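PDB 2G29: Nitrate/nitrite binding protein NrtA from Synechocystis sp., which binds nitrate as the periplasmic solute-binding component of the NrtABCD ABC transporter, which takes up nitrate and probably also nitrite. Local coordinates for residues A[70-73]-A[74-77]; A[165-168]-A[169-172]; A[227-230]-A[231-234]; A[329-332]-A[333-336]. All blocks are in the same frame, centred on the assembly; numbering follows the deposited sequence.

Contact 1. Residues A[70-73]-A[74-77]; sequences QASW and GTTR. With NO3 (nitrate ion), chain B.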
# COMPACT_ATOMS: atom_id res chain seq x y z
N GLN A 70 1.76 -4.63 13.71
CA GLN A 70 1.58 -6.02 13.28
C GLN A 70 2.93 -6.51 12.74
O GLN A 70 3.70 -5.73 12.18
CB GLN A 70 0.53 -6.10 12.18
CG GLN A 70 -0.80 -5.44 12.55
CD GLN A 70 -1.54 -6.21 13.64
OE1 GLN A 70 -2.01 -7.33 13.41
NE2 GLN A 70 -1.67 -5.60 14.83
N ALA A 71 3.20 -7.80 12.89
CA ALA A 71 4.48 -8.36 12.42
C ALA A 71 4.53 -8.54 10.91
O ALA A 71 5.59 -8.34 10.30
CB ALA A 71 4.77 -9.70 13.13
N SER A 72 3.40 -8.90 10.31
CA SER A 72 3.37 -9.13 8.86
C SER A 72 1.97 -8.96 8.32
O SER A 72 1.01 -8.78 9.08
CB SER A 72 3.84 -10.56 8.57
OG SER A 72 2.84 -11.50 9.07
N TRP A 73 1.82 -9.02 6.99
CA TRP A 73 0.49 -8.90 6.44
C TRP A 73 -0.30 -10.16 6.78
O TRP A 73 -1.50 -10.11 6.94
CB TRP A 73 0.54 -8.60 4.93
CG TRP A 73 1.01 -7.20 4.66
CD1 TRP A 73 2.10 -6.84 3.95
CD2 TRP A 73 0.39 -5.98 5.12
NE1 TRP A 73 2.22 -5.47 3.93
CE2 TRP A 73 1.19 -4.92 4.63
CE3 TRP A 73 -0.76 -5.67 5.88
CZ2 TRP A 73 0.92 -3.59 4.92
CZ3 TRP A 73 -1.04 -4.36 6.16
CH2 TRP A 73 -0.21 -3.32 5.66
N GLY A 74 0.41 -11.27 6.97
CA GLY A 74 -0.26 -12.50 7.36
C GLY A 74 -0.82 -12.38 8.76
O GLY A 74 -1.94 -12.81 9.00
N THR A 75 -0.07 -11.77 9.69
CA THR A 75 -0.62 -11.63 11.04
C THR A 75 -1.68 -10.56 11.10
O THR A 75 -2.62 -10.66 11.87
CB THR A 75 0.43 -11.36 12.14
OG1 THR A 75 1.06 -10.10 11.94
CG2 THR A 75 1.44 -12.45 12.21
N THR A 76 -1.55 -9.54 10.27
CA THR A 76 -2.61 -8.51 10.16
C THR A 76 -3.92 -9.21 9.76
O THR A 76 -4.96 -8.97 10.37
CB THR A 76 -2.26 -7.47 9.08
OG1 THR A 76 -1.08 -6.74 9.50
CG2 THR A 76 -3.40 -6.48 8.89
N ARG A 77 -3.86 -10.05 8.73
CA ARG A 77 -5.01 -10.81 8.26
C ARG A 77 -5.54 -11.67 9.40
O ARG A 77 -6.74 -11.72 9.64
CB ARG A 77 -4.58 -11.68 7.06
CG ARG A 77 -5.64 -12.66 6.49
CD ARG A 77 -5.70 -14.00 7.24
NE ARG A 77 -4.37 -14.55 7.47
CZ ARG A 77 -3.54 -15.00 6.54
NH1 ARG A 77 -3.91 -15.01 5.26
NH2 ARG A 77 -2.32 -15.41 6.88
N NO3 B . 4.83 -2.60 2.31
O1 NO3 B . 4.66 -1.29 1.94
O2 NO3 B . 5.94 -3.37 2.34
O3 NO3 B . 3.56 -3.35 2.70
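Ser72 and Thr75 reach for each other's backbone in a reciprocal pair of bonds. The hydroxyl of Ser72, turned in between its own N and carbonyl carbon (chi1 68°), accepts from the amide one turn ahead, Ser72 OG to Thr75 N 3.0 Å. In return Thr75 OG1 takes the N-H of Ser72 at 3.1 Å. Thr76 grips the Ser72 carbonyl twice: its N lies 2.9 Å and its OG1 3.0 Å from Ser72 O, and the two donors come from opposite faces of the carbonyl plane. Gln70 crosses Thr76 at about a right angle, with CB 3.2 Å from Thr76 OG1, while its amide is held by Asn79 and the carbonyl of Leu68.

Trp73 runs side by side with Thr76, pointing the same way, and its CE3 approaches Thr76 OG1 obliquely at 3.8 Å. The indole presents its edge to the ligand: NE1 donates to nitrate O3 at 2.8 Å, almost in the ring plane, with an N-H...O angle of 149°. Lys240 NZ and Gly211 N also bond the anion. A capping box thus starts helix 73-82 and sets Trp73, its first residue, into the nitrate site.

Contact 2. Residues A[165-168]-A[169-172]; sequences GTHD and MWIR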
# COMPACT_ATOMS: atom_id res chain seq x y z
N GLY A 165 -1.32 -9.01 -2.93
CA GLY A 165 -1.23 -7.65 -2.42
C GLY A 165 -0.63 -6.67 -3.40
O GLY A 165 -0.26 -7.05 -4.52
N THR A 166 -0.53 -5.40 -3.00
CA THR A 166 0.01 -4.39 -3.90
C THR A 166 1.43 -4.69 -4.41
O THR A 166 1.66 -4.65 -5.62
CB THR A 166 0.04 -2.99 -3.19
OG1 THR A 166 0.84 -3.10 -2.01
CG2 THR A 166 -1.38 -2.49 -2.79
N HIS A 167 2.37 -5.01 -3.53
CA HIS A 167 3.76 -5.23 -3.98
C HIS A 167 3.88 -6.42 -4.89
O HIS A 167 4.72 -6.41 -5.81
CB HIS A 167 4.71 -5.31 -2.78
CG HIS A 167 4.44 -4.24 -1.79
ND1 HIS A 167 4.95 -2.96 -1.89
CD2 HIS A 167 3.56 -4.22 -0.77
CE1 HIS A 167 4.38 -2.20 -0.97
NE2 HIS A 167 3.53 -2.95 -0.28
N ASP A 168 3.08 -7.45 -4.64
CA ASP A 168 3.07 -8.63 -5.51
C ASP A 168 2.64 -8.13 -6.92
O ASP A 168 3.26 -8.46 -7.93
CB ASP A 168 2.07 -9.64 -4.92
CG ASP A 168 2.09 -11.00 -5.61
OD1 ASP A 168 3.12 -11.37 -6.22
OD2 ASP A 168 1.07 -11.72 -5.50
N MET A 169 1.59 -7.31 -6.99
CA MET A 169 1.15 -6.78 -8.29
C MET A 169 2.22 -5.89 -8.94
O MET A 169 2.49 -6.00 -10.13
CB MET A 169 -0.14 -5.97 -8.16
CG MET A 169 -1.35 -6.72 -7.62
SD MET A 169 -1.78 -8.27 -8.46
CE MET A 169 -0.91 -9.47 -7.42
N TRP A 170 2.89 -5.06 -8.15
CA TRP A 170 3.89 -4.16 -8.76
C TRP A 170 5.09 -4.92 -9.31
O TRP A 170 5.51 -4.69 -10.45
CB TRP A 170 4.43 -3.12 -7.78
CG TRP A 170 3.43 -2.32 -7.02
CD1 TRP A 170 3.56 -1.95 -5.72
CD2 TRP A 170 2.15 -1.86 -7.46
NE1 TRP A 170 2.42 -1.29 -5.31
CE2 TRP A 170 1.54 -1.23 -6.36
CE3 TRP A 170 1.44 -1.92 -8.68
CZ2 TRP A 170 0.26 -0.66 -6.42
CZ3 TRP A 170 0.18 -1.36 -8.75
CH2 TRP A 170 -0.41 -0.73 -7.62
N ILE A 171 5.66 -5.81 -8.51
CA ILE A 171 6.82 -6.53 -8.99
C ILE A 171 6.50 -7.48 -10.15
O ILE A 171 7.29 -7.60 -11.07
CB ILE A 171 7.60 -7.21 -7.80
CG1 ILE A 171 9.07 -7.36 -8.18
CG2 ILE A 171 6.98 -8.54 -7.41
CD1 ILE A 171 9.96 -7.72 -7.00
N ARG A 172 5.34 -8.13 -10.12
CA ARG A 172 4.93 -8.99 -11.22
C ARG A 172 4.69 -8.16 -12.47
O ARG A 172 5.01 -8.59 -13.59
CB ARG A 172 3.65 -9.74 -10.91
CG ARG A 172 3.83 -10.86 -9.90
CD ARG A 172 2.50 -11.50 -9.56
NE ARG A 172 2.73 -12.65 -8.68
CZ ARG A 172 2.47 -13.92 -9.02
NH1 ARG A 172 1.93 -14.22 -10.21
NH2 ARG A 172 2.83 -14.89 -8.19
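From Gly165, Thr166, His167 and Asp168 the carbonyls receive the N-H groups of Met169, Trp170, Ile171 and Arg172, so that the first turns of helix 166-177 form an unbroken run of i to i+4 bonds with Gly165 as N-cap. Trp170 lies alongside Thr166, and one face of the indole sits on the threonine carbonyl: Thr166 O is 3.1 Å above the ring plane, toward its rim, while also accepting the Trp170 amide. Thr166 CB adds a contact of 3.6 Å to Trp170 NE1. The polar ends of both side chains are taken by Glu239. Toward His167 the same indole turns its edge, making an offset edge-to-face pair with centroids 5.7 Å apart and planes at 85°. A leucine in place of Trp170 would probably uncover the Thr166 carbonyl, leave Glu239 without its indole donor and set the His167 ring freer to turn.

On another side of the helix Asp168 swings its carboxylate opposite the backbone N (chi1 -172°), which brings OD1 alongside the Arg172 chain in a salt bridge, Asp168 OD1 to Arg172 NE 2.8 Å. Carboxylate and guanidinium stand perpendicular, the donor coming from above the carboxylate plane. The bent chain of Met169 curls back until CE lies 3.6 Å from Asp168 OD2, an oxygen that accepts a hydrogen bond from Gly164 N. The helix belongs to the beta-alpha-beta unit of strands 157-160 and 187-190, and its N-terminal turn supplies His167 to the nitrate-binding site, beside Gln126 and Lys240.

Contact 3. Residues A[227-230]-A[231-234]; sequences ALTT and GQLW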
# COMPACT_ATOMS: atom_id res chain seq x y z
N ALA A 227 15.79 -0.16 -8.33
CA ALA A 227 15.50 -0.12 -9.76
C ALA A 227 14.53 1.03 -10.07
O ALA A 227 14.69 1.76 -11.05
CB ALA A 227 14.90 -1.46 -10.21
N LEU A 228 13.53 1.21 -9.20
CA LEU A 228 12.54 2.26 -9.40
C LEU A 228 11.73 2.44 -8.14
O LEU A 228 11.74 1.57 -7.25
CB LEU A 228 11.57 1.87 -10.54
CG LEU A 228 10.80 0.56 -10.25
CD1 LEU A 228 9.44 0.87 -9.63
CD2 LEU A 228 10.60 -0.20 -11.57
N THR A 229 11.06 3.60 -8.06
CA THR A 229 10.09 3.90 -7.02
C THR A 229 8.77 3.73 -7.78
O THR A 229 8.64 4.07 -8.96
CB THR A 229 10.33 5.29 -6.39
OG1 THR A 229 9.41 5.46 -5.31
CG2 THR A 229 10.16 6.41 -7.43
N THR A 230 7.75 3.21 -7.10
CA THR A 230 6.56 2.81 -7.82
C THR A 230 5.70 3.81 -8.52
O THR A 230 4.95 3.45 -9.40
CB THR A 230 5.75 1.80 -6.96
OG1 THR A 230 5.46 2.38 -5.69
CG2 THR A 230 6.56 0.53 -6.72
N GLY A 231 5.84 5.08 -8.16
CA GLY A 231 5.13 6.13 -8.88
C GLY A 231 5.70 6.24 -10.32
O GLY A 231 5.14 6.96 -11.14
N GLN A 232 6.81 5.53 -10.60
CA GLN A 232 7.38 5.48 -11.94
C GLN A 232 6.70 4.36 -12.74
O GLN A 232 6.78 4.34 -13.97
CB GLN A 232 8.88 5.17 -11.91
CG GLN A 232 9.77 6.25 -11.36
CD GLN A 232 11.21 5.78 -11.41
OE1 GLN A 232 11.86 5.79 -12.48
NE2 GLN A 232 11.71 5.33 -10.29
N LEU A 233 6.05 3.42 -12.04
CA LEU A 233 5.36 2.31 -12.72
C LEU A 233 3.91 2.72 -13.04
O LEU A 233 3.39 2.39 -14.11
CB LEU A 233 5.33 1.10 -11.80
CG LEU A 233 6.60 0.35 -11.52
CD1 LEU A 233 6.26 -0.80 -10.57
CD2 LEU A 233 7.21 -0.18 -12.80
N TRP A 234 3.27 3.41 -12.10
CA TRP A 234 1.90 3.90 -12.24
C TRP A 234 1.83 5.22 -11.49
O TRP A 234 1.91 5.25 -10.27
CB TRP A 234 0.90 2.85 -11.70
CG TRP A 234 -0.53 3.26 -11.75
CD1 TRP A 234 -1.07 4.36 -12.37
CD2 TRP A 234 -1.63 2.54 -11.19
NE1 TRP A 234 -2.44 4.36 -12.23
CE2 TRP A 234 -2.81 3.24 -11.51
CE3 TRP A 234 -1.74 1.35 -10.46
CZ2 TRP A 234 -4.09 2.80 -11.12
CZ3 TRP A 234 -2.99 0.91 -10.06
CH2 TRP A 234 -4.16 1.62 -10.39
O HOH W 1 6.89 6.33 -5.83
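Gly231 and Thr229 are joined through water 1, which accepts from Gly231 N at 2.8 Å and lies 2.7 Å from Thr229 OG1, where strand 225-229 ends in a short 3-10 turn. The strand is outermost in its five-stranded sheet and carries a classic beta bulge, Ala227 and Leu228 both facing Ile128 of strand 126-130.

Gln232 comes next. Its N closes the 3-10 turn on Thr229 O at 2.9 Å, and its CB and CG lie over the same carbonyl oxygen, CB at 3.2 Å. From there the extended side chain leads back along the strand, crossing Thr229 at about a right angle and arriving beside Leu228.

Leu233 supplies the apolar part of the contact. Leu228 CG stands between its own N and carbonyl carbon (chi1 60°), bringing both methyls onto Leu233. The two isobutyl groups meet almost perpendicularly, methyl against branch point, and the approach of Leu228 CD1 to Leu233 CG, 3.5 Å, is tighter than usual for two carbons. CD2 of each leucine faces the other, and Ile128 touches both, extending the cluster into the sheet. Leu233 CD1 also comes near Thr230 CG2, whereas Thr230 OG1 bonds Gln126 N.

Trp234 directs its indole away from the strand, with NE1 bonded to Glu390 and Trp337 packed edge-to-face against it. Its backbone stays tied to the turn. Thr230 O accepts two amides: Leu233 N stands well above the carbonyl plane at 2.9 Å, while Trp234 N, 3.2 Å away, is nearly in line with the C=O bond.

Contact 4. Residues A[329-332]-A[333-336]; sequences YPYK and SHDQ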
# COMPACT_ATOMS: atom_id res chain seq x y z
N TYR A 329 -9.06 9.99 -1.35
CA TYR A 329 -10.35 9.50 -1.86
C TYR A 329 -10.17 8.09 -2.42
O TYR A 329 -9.37 7.89 -3.32
CB TYR A 329 -10.89 10.45 -2.92
CG TYR A 329 -12.23 9.98 -3.45
CD1 TYR A 329 -13.39 10.10 -2.69
CD2 TYR A 329 -12.33 9.39 -4.70
CE1 TYR A 329 -14.61 9.64 -3.17
CE2 TYR A 329 -13.54 8.92 -5.20
CZ TYR A 329 -14.68 9.04 -4.43
OH TYR A 329 -15.87 8.59 -4.95
N PRO A 330 -10.91 7.11 -1.90
CA PRO A 330 -10.78 5.72 -2.36
C PRO A 330 -11.56 5.44 -3.63
O PRO A 330 -12.70 5.02 -3.60
CB PRO A 330 -11.26 4.91 -1.17
CG PRO A 330 -12.39 5.77 -0.61
CD PRO A 330 -11.87 7.22 -0.78
N TYR A 331 -10.93 5.72 -4.75
CA TYR A 331 -11.59 5.50 -6.04
C TYR A 331 -11.96 4.03 -6.23
O TYR A 331 -11.13 3.12 -6.08
CB TYR A 331 -10.68 5.93 -7.20
CG TYR A 331 -10.49 7.42 -7.37
CD1 TYR A 331 -9.37 8.05 -6.86
CD2 TYR A 331 -11.44 8.19 -8.06
CE1 TYR A 331 -9.17 9.42 -7.03
CE2 TYR A 331 -11.25 9.56 -8.22
CZ TYR A 331 -10.12 10.16 -7.71
OH TYR A 331 -9.89 11.52 -7.92
N LYS A 332 -13.22 3.81 -6.58
CA LYS A 332 -13.68 2.44 -6.88
C LYS A 332 -12.95 1.89 -8.13
O LYS A 332 -12.71 0.69 -8.20
CB LYS A 332 -15.19 2.43 -7.11
CG LYS A 332 -16.03 2.57 -5.84
CD LYS A 332 -17.51 2.59 -6.14
CE LYS A 332 -18.30 2.47 -4.87
NZ LYS A 332 -19.78 2.39 -5.18
N SER A 333 -12.59 2.75 -9.09
CA SER A 333 -11.91 2.27 -10.29
C SER A 333 -10.56 1.68 -9.91
O SER A 333 -10.09 0.71 -10.55
CB SER A 333 -11.73 3.40 -11.31
OG SER A 333 -10.99 4.47 -10.75
N HIS A 334 -9.93 2.22 -8.87
CA HIS A 334 -8.64 1.68 -8.40
C HIS A 334 -8.84 0.30 -7.76
O HIS A 334 -8.10 -0.62 -8.05
CB HIS A 334 -8.01 2.62 -7.39
CG HIS A 334 -7.48 3.90 -7.98
ND1 HIS A 334 -7.33 4.14 -9.33
CD2 HIS A 334 -7.02 5.00 -7.34
CE1 HIS A 334 -6.80 5.35 -9.49
NE2 HIS A 334 -6.60 5.88 -8.31
N ASP A 335 -9.84 0.16 -6.91
CA ASP A 335 -10.12 -1.16 -6.33
C ASP A 335 -10.39 -2.17 -7.47
O ASP A 335 -9.91 -3.33 -7.40
CB ASP A 335 -11.35 -1.08 -5.40
CG ASP A 335 -11.09 -0.31 -4.11
OD1 ASP A 335 -10.00 0.26 -3.96
OD2 ASP A 335 -12.01 -0.30 -3.26
N GLN A 336 -11.12 -1.73 -8.50
CA GLN A 336 -11.44 -2.60 -9.64
C GLN A 336 -10.14 -3.04 -10.35
O GLN A 336 -10.01 -4.19 -10.74
CB GLN A 336 -12.38 -1.89 -10.61
CG GLN A 336 -13.82 -1.70 -10.07
CD GLN A 336 -14.61 -0.60 -10.76
OE1 GLN A 336 -14.21 -0.06 -11.79
NE2 GLN A 336 -15.76 -0.26 -10.18
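Tyr331 and His334 lie side by side, pointing the same way, and meet through ring and methylene together. Over one face of the imidazole sits Tyr331 CB, a CH-pi contact 4.0 Å from the ring centroid. The phenol turns its edge toward the His334 face in an offset edge-to-face pair, centroids 5.2 Å apart and planes at 61°. One face of the Tyr331 ring carries Tyr329 CD2, which stands 3.5 Å above its centre, so that Tyr329 comes in edge first.

At the start of helix 332-344 Tyr331 O, at the N-cap, receives weak bonds from His334 N and Asp335 N. The following carbonyl is held more firmly, with Gln336 N 2.9 Å from Lys332 O. Gln336, its CG beside the backbone N (chi1 -71°), runs extended past that oxygen, CG lying 3.2 Å from Lys332 O and NE2 4.1 Å from Lys332 CB. An alanine here would keep the backbone bond but would probably open a gap beside the Lys332 carbonyl and lose the packing on Val358.

Lys332 stretches out to a salt bridge with Asp359 of helix 354-361, whose Val358 also packs on Asp335. Asp335 bonds Arg120 of strand 115-120, Tyr100 of helix 97-104 and Asn362, while Pro330 rests on Trp367 of helix 364-373, so this helix start packs against helices 354-361 and 364-373 and against strand 115-120, an outermost strand of its sheet.

The four contacts follow one another along the chain, each closing before the next opens. Contact 1 follows strand 66-69 of one five-stranded sheet; contact 2, on helix 166-177 between strands 157-160 and 187-190, and contact 3, at the end of strand 225-229, belong to the unit built on the other sheet, consistent with the two-domain build. Contacts 1 and 2, centres about 17 Å apart, bring Trp73 and His167 from these units to the nitrate site. Contacts 2 and 3 touch, Trp170 CZ3 lying 3.7 Å from Trp234 CE3, and Trp234 packs edge-to-face on His334 of contact 4, although the centres of contacts 3 and 4 are about 19 Å apart. Contact 4 forms the start of helix 332-344, which packs against both helix 166-177 and strand 115-120.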